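Local coordinates for protein enoyl-CoA hydratase (PDB 3OC7) that probably adds water across the double bond of 2-enoyl-CoA thioesters in fatty acid metabolism, as do enoyl-CoA hydratases of the crotonase family, at residues R23-S28 with A62-T67; Q42-L47 with A98-A103; I132-P137 with M191-L196; G149-I154 with A242-S247; S156-P161 with E228-D233. One frame throughout, in Å; residues are numbered along the deposited sequence. Where two conformers were deposited one is given.

Contact 1: residues R23-S28 with A62-T67; sequences RLTLNS and AHTGGT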
# COMPACT_ATOMS: atom_id res chain seq x y z
N ARG A 23 -21.88 6.98 21.33
CA ARG A 23 -22.39 6.08 20.27
C ARG A 23 -23.41 6.80 19.39
O ARG A 23 -24.42 7.31 19.91
CB ARG A 23 -23.00 4.81 20.90
CG ARG A 23 -23.47 3.73 19.92
CD ARG A 23 -23.96 2.47 20.65
NE ARG A 23 -22.84 1.61 21.03
CZ ARG A 23 -22.57 0.42 20.48
NH1 ARG A 23 -23.35 -0.07 19.53
NH2 ARG A 23 -21.52 -0.27 20.88
N LEU A 24 -23.14 6.87 18.08
CA LEU A 24 -24.07 7.41 17.07
C LEU A 24 -24.66 6.25 16.27
O LEU A 24 -23.92 5.56 15.54
CB LEU A 24 -23.35 8.39 16.12
CG LEU A 24 -22.60 9.59 16.72
CD1 LEU A 24 -21.89 10.43 15.67
CD2 LEU A 24 -23.51 10.50 17.58
N THR A 25 -25.97 6.01 16.39
CA THR A 25 -26.61 4.86 15.73
C THR A 25 -27.51 5.28 14.56
O THR A 25 -28.50 6.00 14.75
CB THR A 25 -27.48 3.99 16.73
OG1 THR A 25 -26.70 3.67 17.90
CG2 THR A 25 -28.04 2.69 16.07
N LEU A 26 -27.17 4.81 13.36
CA LEU A 26 -28.05 4.98 12.18
C LEU A 26 -29.36 4.18 12.39
O LEU A 26 -29.31 2.97 12.60
CB LEU A 26 -27.35 4.55 10.87
CG LEU A 26 -25.97 5.13 10.53
CD1 LEU A 26 -25.35 4.43 9.33
CD2 LEU A 26 -26.05 6.62 10.28
N ASN A 27 -30.51 4.87 12.34
CA ASN A 27 -31.83 4.27 12.70
C ASN A 27 -32.97 4.76 11.79
O ASN A 27 -33.91 5.46 12.24
CB ASN A 27 -32.13 4.54 14.19
CG ASN A 27 -33.35 3.75 14.71
OD1 ASN A 27 -33.64 2.62 14.29
ND2 ASN A 27 -34.04 4.36 15.68
N SER A 28 -32.86 4.42 10.50
CA SER A 28 -33.80 4.83 9.45
C SER A 28 -34.30 3.55 8.72
O SER A 28 -34.00 3.35 7.55
CB SER A 28 -33.11 5.84 8.50
OG SER A 28 -33.96 6.32 7.46
N ALA A 62 -22.58 3.05 14.74
CA ALA A 62 -23.33 1.78 14.76
C ALA A 62 -24.61 1.86 13.90
O ALA A 62 -24.89 2.91 13.30
CB ALA A 62 -23.67 1.40 16.22
N HIS A 63 -25.37 0.75 13.80
CA HIS A 63 -26.64 0.72 13.02
C HIS A 63 -27.67 -0.24 13.63
O HIS A 63 -27.30 -1.20 14.33
CB HIS A 63 -26.40 0.38 11.53
CG HIS A 63 -25.99 -1.05 11.28
ND1 HIS A 63 -26.86 -2.02 10.83
CD2 HIS A 63 -24.78 -1.65 11.39
CE1 HIS A 63 -26.21 -3.16 10.69
NE2 HIS A 63 -24.95 -2.97 11.03
N THR A 64 -28.95 0.06 13.37
CA THR A 64 -30.04 -0.92 13.56
C THR A 64 -30.32 -1.62 12.22
O THR A 64 -29.87 -1.17 11.16
CB THR A 64 -31.36 -0.27 14.10
OG1 THR A 64 -31.87 0.68 13.16
CG2 THR A 64 -31.14 0.40 15.46
N GLY A 65 -31.05 -2.73 12.28
CA GLY A 65 -31.45 -3.48 11.07
C GLY A 65 -30.38 -4.32 10.37
O GLY A 65 -29.23 -4.36 10.80
N GLY A 66 -30.76 -4.97 9.26
CA GLY A 66 -29.89 -5.89 8.52
C GLY A 66 -28.97 -5.26 7.48
O GLY A 66 -28.17 -5.97 6.86
N THR A 67 -29.11 -3.94 7.28
CA THR A 67 -28.28 -3.16 6.34
C THR A 67 -27.59 -2.01 7.11
O THR A 67 -28.24 -1.20 7.80
CB THR A 67 -29.15 -2.61 5.15
OG1 THR A 67 -29.65 -3.69 4.36
CG2 THR A 67 -28.35 -1.65 4.22
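The guanidinium of Arg23 meets the methyl of Ala62 obliquely, NH1 lying 3.6 Å from CB. The amide of Asn27 is held at both ends: OD1 accepts from OG1 of Thr64 at 2.9 Å, the donor 20° off the carbonyl plane, and ND2 bonds to the backbone O of Asp6. The imidazole of His63 works at its edge. ND1 donates to the backbone O of Thr64, which lies near the ring plane, while NE2 is hydrogen-bonded to the N of Asp116. The backbones form a parallel pair in the mixed sheet of this crotonase fold, made by the two strands of a beta-alpha-beta unit whose helix is 37-52. Ala62 N donates to Leu24 O, Ala62 O receives Leu26 N, and Thr64 N donates to Leu26 O, each at 3.0 Å. Thr25 and Ala62 share one face of the sheet, where CG2 of Thr25 also meets CG2 of Thr64 at 3.9 Å. Leu26 and His63 share the other, and the leucine reaches on to Leu39 and Leu43 of the helix. Thr64 holds OG1 between its backbone N and carbonyl carbon (chi1 63°), turned to Asn27. That hydroxyl bond carries the pairing one residue past both strand ends, and with OD1 and ND2 of Asn27 both engaged, the amide has its rotation fixed.

Contact 2: residues Q42-L47 with A98-A103; sequences QLHQGL and AALMRA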
# COMPACT_ATOMS: atom_id res chain seq x y z
N GLN A 42 -28.32 15.27 10.69
CA GLN A 42 -28.27 14.71 12.04
C GLN A 42 -26.93 14.06 12.42
O GLN A 42 -26.52 14.12 13.59
CB GLN A 42 -29.47 13.77 12.32
CG GLN A 42 -30.83 14.54 12.38
CD GLN A 42 -32.06 13.64 12.42
OE1 GLN A 42 -32.05 12.56 13.02
NE2 GLN A 42 -33.16 14.10 11.80
N LEU A 43 -26.24 13.45 11.44
CA LEU A 43 -24.86 12.96 11.67
C LEU A 43 -23.83 14.08 11.92
O LEU A 43 -22.98 13.97 12.83
CB LEU A 43 -24.36 12.07 10.53
CG LEU A 43 -24.51 10.55 10.52
CD1 LEU A 43 -23.47 9.95 9.56
CD2 LEU A 43 -24.33 9.94 11.90
N HIS A 44 -23.88 15.16 11.12
CA HIS A 44 -23.05 16.35 11.38
C HIS A 44 -23.26 16.88 12.84
O HIS A 44 -22.28 17.12 13.57
CB HIS A 44 -23.30 17.48 10.35
CG HIS A 44 -22.64 17.28 9.00
ND1 HIS A 44 -21.32 17.61 8.76
CD2 HIS A 44 -23.15 16.88 7.81
CE1 HIS A 44 -21.03 17.37 7.49
NE2 HIS A 44 -22.12 16.92 6.89
N GLN A 45 -24.52 17.02 13.26
CA GLN A 45 -24.81 17.55 14.60
C GLN A 45 -24.34 16.59 15.71
O GLN A 45 -23.78 17.02 16.73
CB GLN A 45 -26.31 17.89 14.77
CG GLN A 45 -26.65 18.66 16.06
CD GLN A 45 -25.88 19.99 16.21
OE1 GLN A 45 -25.92 20.84 15.32
NE2 GLN A 45 -25.17 20.15 17.32
N GLY A 46 -24.50 15.28 15.48
CA GLY A 46 -24.01 14.27 16.44
C GLY A 46 -22.50 14.28 16.65
O GLY A 46 -22.00 14.15 17.78
N LEU A 47 -21.75 14.40 15.55
CA LEU A 47 -20.29 14.54 15.62
C LEU A 47 -19.86 15.81 16.37
O LEU A 47 -18.90 15.78 17.16
CB LEU A 47 -19.66 14.48 14.21
CG LEU A 47 -19.71 13.15 13.44
CD1 LEU A 47 -19.51 13.33 11.91
CD2 LEU A 47 -18.70 12.13 14.02
N ALA A 98 -19.15 14.14 0.02
CA ALA A 98 -17.77 14.55 0.31
C ALA A 98 -17.63 15.33 1.63
O ALA A 98 -16.71 15.07 2.43
CB ALA A 98 -17.19 15.36 -0.86
N ALA A 99 -18.56 16.25 1.90
CA ALA A 99 -18.51 17.04 3.14
C ALA A 99 -18.73 16.22 4.42
O ALA A 99 -18.12 16.51 5.47
CB ALA A 99 -19.51 18.21 3.06
N LEU A 100 -19.59 15.19 4.34
CA LEU A 100 -19.80 14.28 5.46
C LEU A 100 -18.56 13.43 5.74
O LEU A 100 -18.15 13.30 6.90
CB LEU A 100 -21.07 13.41 5.25
CG LEU A 100 -21.36 12.35 6.33
CD1 LEU A 100 -21.57 12.99 7.71
CD2 LEU A 100 -22.58 11.52 5.89
N MET A 101 -17.99 12.85 4.69
CA MET A 101 -16.73 12.11 4.84
C MET A 101 -15.61 12.98 5.43
O MET A 101 -14.88 12.55 6.35
CB MET A 101 -16.28 11.49 3.50
CG MET A 101 -17.23 10.38 2.94
SD MET A 101 -16.52 9.52 1.49
CE MET A 101 -16.27 10.93 0.36
N ARG A 102 -15.49 14.20 4.93
CA ARG A 102 -14.48 15.15 5.41
C ARG A 102 -14.64 15.53 6.91
O ARG A 102 -13.63 15.68 7.63
CB ARG A 102 -14.40 16.41 4.51
CG ARG A 102 -13.15 17.28 4.78
CD ARG A 102 -12.86 18.37 3.73
NE ARG A 102 -11.54 18.97 3.99
CZ ARG A 102 -10.71 19.45 3.07
NH1 ARG A 102 -11.03 19.46 1.78
NH2 ARG A 102 -9.54 19.95 3.47
N ALA A 103 -15.89 15.67 7.38
CA ALA A 103 -16.17 15.94 8.81
C ALA A 103 -15.64 14.81 9.72
O ALA A 103 -15.06 15.07 10.78
CB ALA A 103 -17.67 16.18 9.06
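His44 lays its imidazole over Leu100, whose CD1 stands 4.3 Å from the ring centroid and 19° off the normal, a CH-pi contact over one face that is offset toward the rim. At the ring edge, near its plane, CE1 of His44 lies 3.6 Å from the backbone O of Ala99. CB of Ala103 approaches the ring obliquely, 3.9 Å from CE1 of His44. His44 reaches across to the backbone of the other helix: its CG is anti to the carbonyl carbon (chi1 -78°), and NE2 ends 3.8 Å from CA of Leu100. Deeper in the contact, Leu43 and Leu100 cross at about a right angle, CD1 to CD1 at 4.0 Å. One turn further on, CD1 of Leu47 lies beside CB of Ala103 at 4.4 Å. Segments 42-47 and 98-103 of helices 37-52 and 86-106 run nearly parallel, their axes 10.6 Å apart at closest approach and inclined by 16°, as neighbours in the helical layer of the crotonase fold. CB of Ala103 points toward the partner helix. No hydrogen bond passes between the segments. Leu43 and Leu47 also pack on Leu26 and Leu24 of strand 21-26, which seats helix 37-52 on the sheet. Helix 86-106 turns other residues to helix 212-245: Met101 packs on Phe230, and the guanidinium of Arg102 makes salt bridges to Glu106 and Asp231.

Contact 3: residues I132-P137 with M191-L196; sequences IAVAGP and MAAEDL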
# COMPACT_ATOMS: atom_id res chain seq x y z
N ILE A 132 -10.95 3.29 12.22
CA ILE A 132 -10.96 1.83 12.50
C ILE A 132 -12.34 1.30 12.10
O ILE A 132 -13.34 2.02 12.26
CB ILE A 132 -10.66 1.54 14.01
CG1 ILE A 132 -9.29 2.12 14.42
CG2 ILE A 132 -10.74 0.03 14.32
CD1 ILE A 132 -8.98 2.11 15.96
N ALA A 133 -12.41 0.08 11.52
CA ALA A 133 -13.70 -0.55 11.16
C ALA A 133 -13.69 -2.06 11.47
O ALA A 133 -12.73 -2.78 11.11
CB ALA A 133 -14.04 -0.30 9.69
N VAL A 134 -14.75 -2.53 12.13
CA VAL A 134 -14.94 -3.96 12.49
C VAL A 134 -16.25 -4.49 11.88
O VAL A 134 -17.28 -3.81 11.96
CB VAL A 134 -14.95 -4.16 14.06
CG1 VAL A 134 -14.91 -5.65 14.48
CG2 VAL A 134 -13.80 -3.38 14.71
N ALA A 135 -16.21 -5.69 11.28
CA ALA A 135 -17.43 -6.30 10.70
C ALA A 135 -17.69 -7.74 11.15
O ALA A 135 -16.76 -8.58 11.21
CB ALA A 135 -17.41 -6.24 9.17
N GLY A 136 -18.97 -8.02 11.45
CA GLY A 136 -19.41 -9.34 11.93
C GLY A 136 -19.95 -10.27 10.84
O GLY A 136 -19.92 -9.92 9.64
N PRO A 137 -20.46 -11.48 11.24
CA PRO A 137 -20.77 -12.58 10.29
C PRO A 137 -21.97 -12.40 9.34
O PRO A 137 -22.11 -13.18 8.40
CB PRO A 137 -20.95 -13.81 11.22
CG PRO A 137 -21.42 -13.22 12.52
CD PRO A 137 -20.73 -11.86 12.64
N MET A 191 -10.64 -5.31 10.87
CA MET A 191 -10.76 -6.70 11.33
C MET A 191 -12.15 -7.30 11.19
O MET A 191 -13.17 -6.62 11.41
CB MET A 191 -10.28 -6.85 12.78
CG MET A 191 -10.79 -5.82 13.75
SD MET A 191 -10.17 -6.02 15.45
CE MET A 191 -11.14 -7.41 15.94
N ALA A 192 -12.17 -8.58 10.83
CA ALA A 192 -13.38 -9.41 10.91
C ALA A 192 -13.52 -10.03 12.32
O ALA A 192 -12.53 -10.50 12.89
CB ALA A 192 -13.33 -10.52 9.85
N ALA A 193 -14.73 -10.04 12.87
CA ALA A 193 -14.96 -10.63 14.21
C ALA A 193 -16.27 -11.42 14.27
O ALA A 193 -17.29 -10.94 13.80
CB ALA A 193 -14.96 -9.52 15.29
N GLU A 194 -16.24 -12.63 14.86
CA GLU A 194 -17.48 -13.40 15.10
C GLU A 194 -18.38 -12.76 16.18
O GLU A 194 -19.61 -12.77 16.03
CB GLU A 194 -17.19 -14.88 15.45
CG GLU A 194 -18.48 -15.76 15.45
CD GLU A 194 -18.23 -17.23 15.71
OE1 GLU A 194 -17.61 -17.58 16.74
OE2 GLU A 194 -18.70 -18.07 14.91
N ASP A 195 -17.77 -12.20 17.23
CA ASP A 195 -18.46 -11.48 18.30
C ASP A 195 -18.13 -9.98 18.16
O ASP A 195 -17.13 -9.50 18.71
CB ASP A 195 -18.03 -12.03 19.69
CG ASP A 195 -18.85 -11.47 20.87
OD1 ASP A 195 -19.51 -10.41 20.78
OD2 ASP A 195 -18.81 -12.11 21.95
N LEU A 196 -18.97 -9.26 17.41
CA LEU A 196 -18.78 -7.81 17.19
C LEU A 196 -18.72 -6.97 18.48
O LEU A 196 -17.83 -6.11 18.63
CB LEU A 196 -19.82 -7.25 16.20
CG LEU A 196 -19.79 -5.73 15.91
CD1 LEU A 196 -18.52 -5.24 15.21
CD2 LEU A 196 -21.03 -5.30 15.13
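This is a parallel strand pairing at the margin of the mixed sheet in the crotonase fold, where the short strand 191-192 forms the outermost position within the chain and pairs with strand 132-135. Met191 N donates to Ala133 O at 3.3 Å, Ala135 N to Met191 O at 3.2 Å, and Ala193 N to Ala135 O at 3.0 Å. Past the last of these, CA of Gly136 makes a short CA-H...O contact with Ala193 O at 3.2 Å. On one face, Val134 and Met191 lie side by side and point the same way, CG2 of the valine 4.0 Å from CG of the methionine. With CG1 anti to the backbone N (chi1 -170°), Val134 turns that methyl toward Ala193. CG1 of Val134 also lies 3.7 Å from CD1 of Leu196. Leu196 opens helix 196-208, whose Ile200 and Leu203 also touch Val134; Asp195 caps its first turn through OD1 to Ala198 N. Ala135 and Ala192 share the other face, against Ala180 of helix 180-186. Met191 further touches Arg170 of a second subunit. Ala192 N, which points off the edge of this sheet, is bonded to Glu184 OE1, so a side chain supplies the acceptor that a further strand would offer.

Contact 4: residues G149-I154 with A242-S247; sequences GVAPAI and ARLFVS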
# COMPACT_ATOMS: atom_id res chain seq x y z
N GLY A 149 -24.27 1.39 -15.31
CA GLY A 149 -23.79 2.47 -16.16
C GLY A 149 -23.01 3.62 -15.55
O GLY A 149 -22.73 4.61 -16.23
N VAL A 150 -22.63 3.49 -14.28
CA VAL A 150 -21.90 4.57 -13.57
C VAL A 150 -20.55 4.08 -13.01
O VAL A 150 -20.05 3.02 -13.44
CB VAL A 150 -22.80 5.34 -12.53
CG1 VAL A 150 -24.05 5.90 -13.24
CG2 VAL A 150 -23.23 4.44 -11.39
N ALA A 151 -19.97 4.83 -12.06
CA ALA A 151 -18.65 4.52 -11.45
C ALA A 151 -18.60 4.94 -9.97
O ALA A 151 -19.35 5.83 -9.56
CB ALA A 151 -17.52 5.21 -12.24
N PRO A 152 -17.72 4.30 -9.15
CA PRO A 152 -17.57 4.72 -7.74
C PRO A 152 -16.70 6.00 -7.55
O PRO A 152 -15.65 5.95 -6.89
CB PRO A 152 -16.95 3.47 -7.06
CG PRO A 152 -16.80 2.40 -8.15
CD PRO A 152 -16.93 3.10 -9.47
N ALA A 153 -17.16 7.13 -8.10
CA ALA A 153 -16.36 8.36 -8.15
C ALA A 153 -16.07 9.04 -6.79
O ALA A 153 -14.91 9.07 -6.34
CB ALA A 153 -16.94 9.35 -9.20
N ILE A 154 -17.10 9.58 -6.15
CA ILE A 154 -16.95 10.27 -4.86
C ILE A 154 -16.34 9.39 -3.75
O ILE A 154 -15.49 9.88 -2.97
CB ILE A 154 -18.29 10.89 -4.37
CG1 ILE A 154 -18.59 12.16 -5.19
CG2 ILE A 154 -18.27 11.13 -2.81
CD1 ILE A 154 -17.74 13.41 -4.81
N ALA A 242 -22.26 13.57 -11.43
CA ALA A 242 -23.49 14.14 -12.00
C ALA A 242 -23.66 13.91 -13.50
O ALA A 242 -24.77 13.62 -13.96
CB ALA A 242 -23.57 15.63 -11.66
N ARG A 243 -22.57 14.05 -14.27
CA ARG A 243 -22.58 13.72 -15.71
C ARG A 243 -22.98 12.26 -15.95
O ARG A 243 -23.78 11.96 -16.86
CB ARG A 243 -21.22 13.98 -16.36
CG ARG A 243 -20.86 15.45 -16.55
CD ARG A 243 -19.73 15.64 -17.58
NE ARG A 243 -18.49 14.93 -17.24
CZ ARG A 243 -17.57 15.39 -16.38
NH1 ARG A 243 -17.73 16.55 -15.76
NH2 ARG A 243 -16.48 14.66 -16.14
N LEU A 244 -22.43 11.33 -15.17
CA LEU A 244 -22.79 9.93 -15.33
C LEU A 244 -24.27 9.67 -14.98
O LEU A 244 -24.96 8.93 -15.69
CB LEU A 244 -21.84 9.00 -14.56
CG LEU A 244 -20.37 8.96 -15.01
CD1 LEU A 244 -19.47 8.38 -13.90
CD2 LEU A 244 -20.18 8.18 -16.33
N PHE A 245 -24.75 10.28 -13.89
CA PHE A 245 -26.14 10.07 -13.44
C PHE A 245 -27.21 10.38 -14.51
O PHE A 245 -28.21 9.66 -14.63
CB PHE A 245 -26.43 10.87 -12.14
CG PHE A 245 -27.76 10.53 -11.49
CD1 PHE A 245 -27.89 9.42 -10.66
CD2 PHE A 245 -28.89 11.31 -11.73
CE1 PHE A 245 -29.11 9.09 -10.07
CE2 PHE A 245 -30.13 10.99 -11.14
CZ PHE A 245 -30.23 9.88 -10.31
N VAL A 246 -27.01 11.46 -15.27
CA VAL A 246 -28.00 11.92 -16.27
C VAL A 246 -27.78 11.36 -17.69
O VAL A 246 -28.50 11.72 -18.63
CB VAL A 246 -28.11 13.49 -16.30
CG1 VAL A 246 -28.45 14.04 -14.92
CG2 VAL A 246 -26.83 14.13 -16.86
N SER A 247 -26.79 10.47 -17.85
CA SER A 247 -26.44 9.88 -19.15
C SER A 247 -27.42 8.83 -19.65
O SER A 247 -28.21 8.29 -18.87
CB SER A 247 -25.03 9.26 -19.08
OG SER A 247 -25.04 8.07 -18.31
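CG1 of Val150 is anti to its carbonyl carbon (chi1 -56°), and CG of Leu244 is likewise anti to its own (chi1 -65°), which brings the two branched side chains into oblique crossing. The valine touches with CG1, which lies 4.0 Å from CB of Leu244 and equally close to the leucine's backbone O. The leucine extends CD1 further along the loop, to 4.1 Å from CB of Ala151 and 4.0 Å from the backbone N of that residue. CD2 of Leu244 comes to 4.4 Å from the carbonyl O of Gly149. Leu244 thus gives the larger share of the helix side and lies against three consecutive loop residues. No hydrogen bond joins the segments. In the crotonase fold the meeting ties the loop between strand 140-142 and helix 156-159 to the C-terminal end of the long helix 212-245. The loop bends just beyond the touching residues, where Pro152 is the centre of an inverse gamma turn. On the helical side, Ser247 is the N-cap residue of helix 248-259, making a weak bond through OG to Ala250 N. Its hydroxyl lies near two possible acceptors, Leu244 O and OE1 of Gln213 of the third subunit. The trimer closes over this region. Gln213 of the third subunit also packs on Leu244, while Ser218 of the same subunit packs on Ala151 and Pro152. The ring of Phe245 forms a cation-pi pair with Arg93 of helix 86-106.

Contact 5: residues S156-P161 with E228-D233; sequences SLTLLP and ERFDRD. With EDO (1,2-ethanediol), chain B.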
# COMPACT_ATOMS: atom_id res chain seq x y z
N SER A 156 -14.18 7.09 -3.95
CA SER A 156 -12.73 6.94 -4.22
C SER A 156 -11.84 7.81 -3.30
O SER A 156 -10.68 7.45 -3.03
CB SER A 156 -12.38 7.19 -5.71
OG SER A 156 -12.89 6.16 -6.57
N LEU A 157 -12.38 8.93 -2.82
CA LEU A 157 -11.67 9.84 -1.89
C LEU A 157 -11.14 9.15 -0.60
O LEU A 157 -10.06 9.50 -0.11
CB LEU A 157 -12.55 11.05 -1.52
CG LEU A 157 -12.85 12.07 -2.62
CD1 LEU A 157 -13.97 13.04 -2.18
CD2 LEU A 157 -11.58 12.82 -3.05
N THR A 158 -11.92 8.18 -0.09
CA THR A 158 -11.50 7.37 1.09
C THR A 158 -11.14 5.90 0.78
O THR A 158 -10.39 5.30 1.57
CB THR A 158 -12.54 7.44 2.27
OG1 THR A 158 -13.81 6.89 1.86
CG2 THR A 158 -12.69 8.88 2.82
N LEU A 159 -11.64 5.33 -0.32
CA LEU A 159 -11.26 3.95 -0.72
C LEU A 159 -9.85 3.81 -1.31
O LEU A 159 -9.10 2.87 -0.95
CB LEU A 159 -12.29 3.33 -1.69
CG LEU A 159 -13.71 3.08 -1.18
CD1 LEU A 159 -14.49 2.30 -2.24
CD2 LEU A 159 -13.73 2.35 0.16
N LEU A 160 -9.47 4.71 -2.21
CA LEU A 160 -8.17 4.55 -2.89
C LEU A 160 -6.92 4.71 -1.98
O LEU A 160 -5.91 4.02 -2.23
CB LEU A 160 -8.07 5.36 -4.20
CG LEU A 160 -9.09 4.99 -5.30
CD1 LEU A 160 -8.84 5.87 -6.53
CD2 LEU A 160 -9.09 3.49 -5.67
N PRO A 161 -6.97 5.57 -0.94
CA PRO A 161 -5.83 5.59 0.03
C PRO A 161 -5.70 4.34 0.92
O PRO A 161 -4.63 4.12 1.49
CB PRO A 161 -6.10 6.85 0.89
CG PRO A 161 -7.12 7.62 0.13
CD PRO A 161 -7.91 6.68 -0.71
N GLU A 228 -5.33 16.05 1.64
CA GLU A 228 -4.70 16.60 0.43
C GLU A 228 -5.42 16.13 -0.84
O GLU A 228 -5.57 16.91 -1.80
CB GLU A 228 -3.22 16.23 0.33
CG GLU A 228 -2.32 16.90 1.35
CD GLU A 228 -0.90 16.35 1.31
OE1 GLU A 228 -0.30 16.27 0.21
OE2 GLU A 228 -0.37 15.98 2.38
N ARG A 229 -5.85 14.86 -0.84
CA ARG A 229 -6.61 14.27 -1.97
C ARG A 229 -7.99 14.94 -2.15
O ARG A 229 -8.39 15.24 -3.28
CB ARG A 229 -6.71 12.73 -1.82
CG ARG A 229 -7.40 12.00 -2.98
CD ARG A 229 -7.62 10.50 -2.71
NE ARG A 229 -6.37 9.74 -2.66
CZ ARG A 229 -5.87 9.02 -3.66
NH1 ARG A 229 -6.50 8.93 -4.82
NH2 ARG A 229 -4.72 8.36 -3.48
N PHE A 230 -8.69 15.18 -1.03
CA PHE A 230 -9.95 15.96 -1.05
C PHE A 230 -9.72 17.36 -1.67
O PHE A 230 -10.48 17.79 -2.55
CB PHE A 230 -10.53 16.14 0.38
CG PHE A 230 -11.38 14.97 0.90
CD1 PHE A 230 -10.80 13.77 1.31
CD2 PHE A 230 -12.78 15.12 1.05
CE1 PHE A 230 -11.59 12.72 1.84
CE2 PHE A 230 -13.59 14.08 1.57
CZ PHE A 230 -12.99 12.87 1.98
N ASP A 231 -8.67 18.07 -1.23
CA ASP A 231 -8.34 19.40 -1.77
C ASP A 231 -8.16 19.38 -3.31
O ASP A 231 -8.70 20.24 -4.01
CB ASP A 231 -7.07 19.96 -1.11
CG ASP A 231 -7.29 20.46 0.31
OD1 ASP A 231 -8.45 20.70 0.74
OD2 ASP A 231 -6.26 20.64 1.00
N ARG A 232 -7.42 18.38 -3.82
CA ARG A 232 -7.16 18.25 -5.27
C ARG A 232 -8.35 17.79 -6.13
O ARG A 232 -8.53 18.31 -7.26
CB ARG A 232 -5.98 17.29 -5.53
CG ARG A 232 -4.65 17.68 -4.92
CD ARG A 232 -3.51 16.80 -5.47
NE ARG A 232 -3.71 15.37 -5.24
CZ ARG A 232 -3.29 14.69 -4.17
NH1 ARG A 232 -2.62 15.30 -3.21
NH2 ARG A 232 -3.54 13.39 -4.07
N ASP A 233 -9.16 16.84 -5.62
CA ASP A 233 -10.05 15.99 -6.45
C ASP A 233 -11.58 16.05 -6.16
O ASP A 233 -12.38 15.60 -7.01
CB ASP A 233 -9.62 14.50 -6.35
CG ASP A 233 -8.26 14.20 -6.98
OD1 ASP A 233 -7.72 15.04 -7.73
OD2 ASP A 233 -7.74 13.09 -6.72
C1 EDO B . -9.27 10.19 -7.27
O1 EDO B . -8.73 10.62 -6.02
C2 EDO B . -8.21 9.48 -8.10
O2 EDO B . -8.82 9.09 -9.34
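Leu157 and Phe230 lie at the heart of a helix-to-helix contact in the crotonase fold, where the short helix 156-159 packs against the long helix 212-245 close to the third subunit of the trimer. CD1 of Leu157 sits over one face of the phenyl ring, 4.1 Å from its centroid and 20° off the normal, in a CH-pi contact. CB of Leu157 lies over the same face, 3.9 Å from CE1 of Phe230. Thr158 comes at the edge instead, with CG2 near the ring plane and 4.1 Å from CZ of Phe230. Met101 of helix 86-106 packs on all three side chains, so this apolar patch joins three helices. Beside it, CG of Arg229 is anti to the backbone N (chi1 -176°), and a bend at chi3 turns NE toward Pro161. CB of Leu160 and CD of Pro161 lie over one face of the guanidinium, and CG of Pro161 is 3.6 Å from NE of Arg229. CD of Arg229 passes 3.7 Å from the carbonyl O of Leu157, a buried atom with no hydrogen-bond partner; the residue four positions on is Pro161, which has no N-H to offer. A molecule of 1,2-ethanediol, probably from the crystallisation liquor, bridges Arg229 and Asp233 of the long helix and also bonds to Leu221 O of the third subunit. O1 of the ethanediol, at the guanidinium edge, accepts from NH1 of Arg229 at 3.0 Å and donates to OD2 of Asp233 at 2.8 Å.

Contacts 1 and 3 belong to the same mixed sheet, their centres 15 Å apart; contact 3 brings in its outermost strand 191-192. Contact 2, centred 16 Å from contact 1, sets a second helix beside helix 37-52, and the two touch where leucines of strand 21-26 meet that helix. Contacts 1 and 2 alternate along the chain and close before contact 3 opens, which alternates with contacts 4 and 5. These last share helix 212-245, their centres 17 Å apart, contact 5 nested inside contact 4. A salt bridge from Arg102 to Asp231 links contacts 2 and 5. Contact 3 meets the second subunit and contacts 4 and 5 the third, so sheet margin and helix 212-245 both reach subunit interfaces.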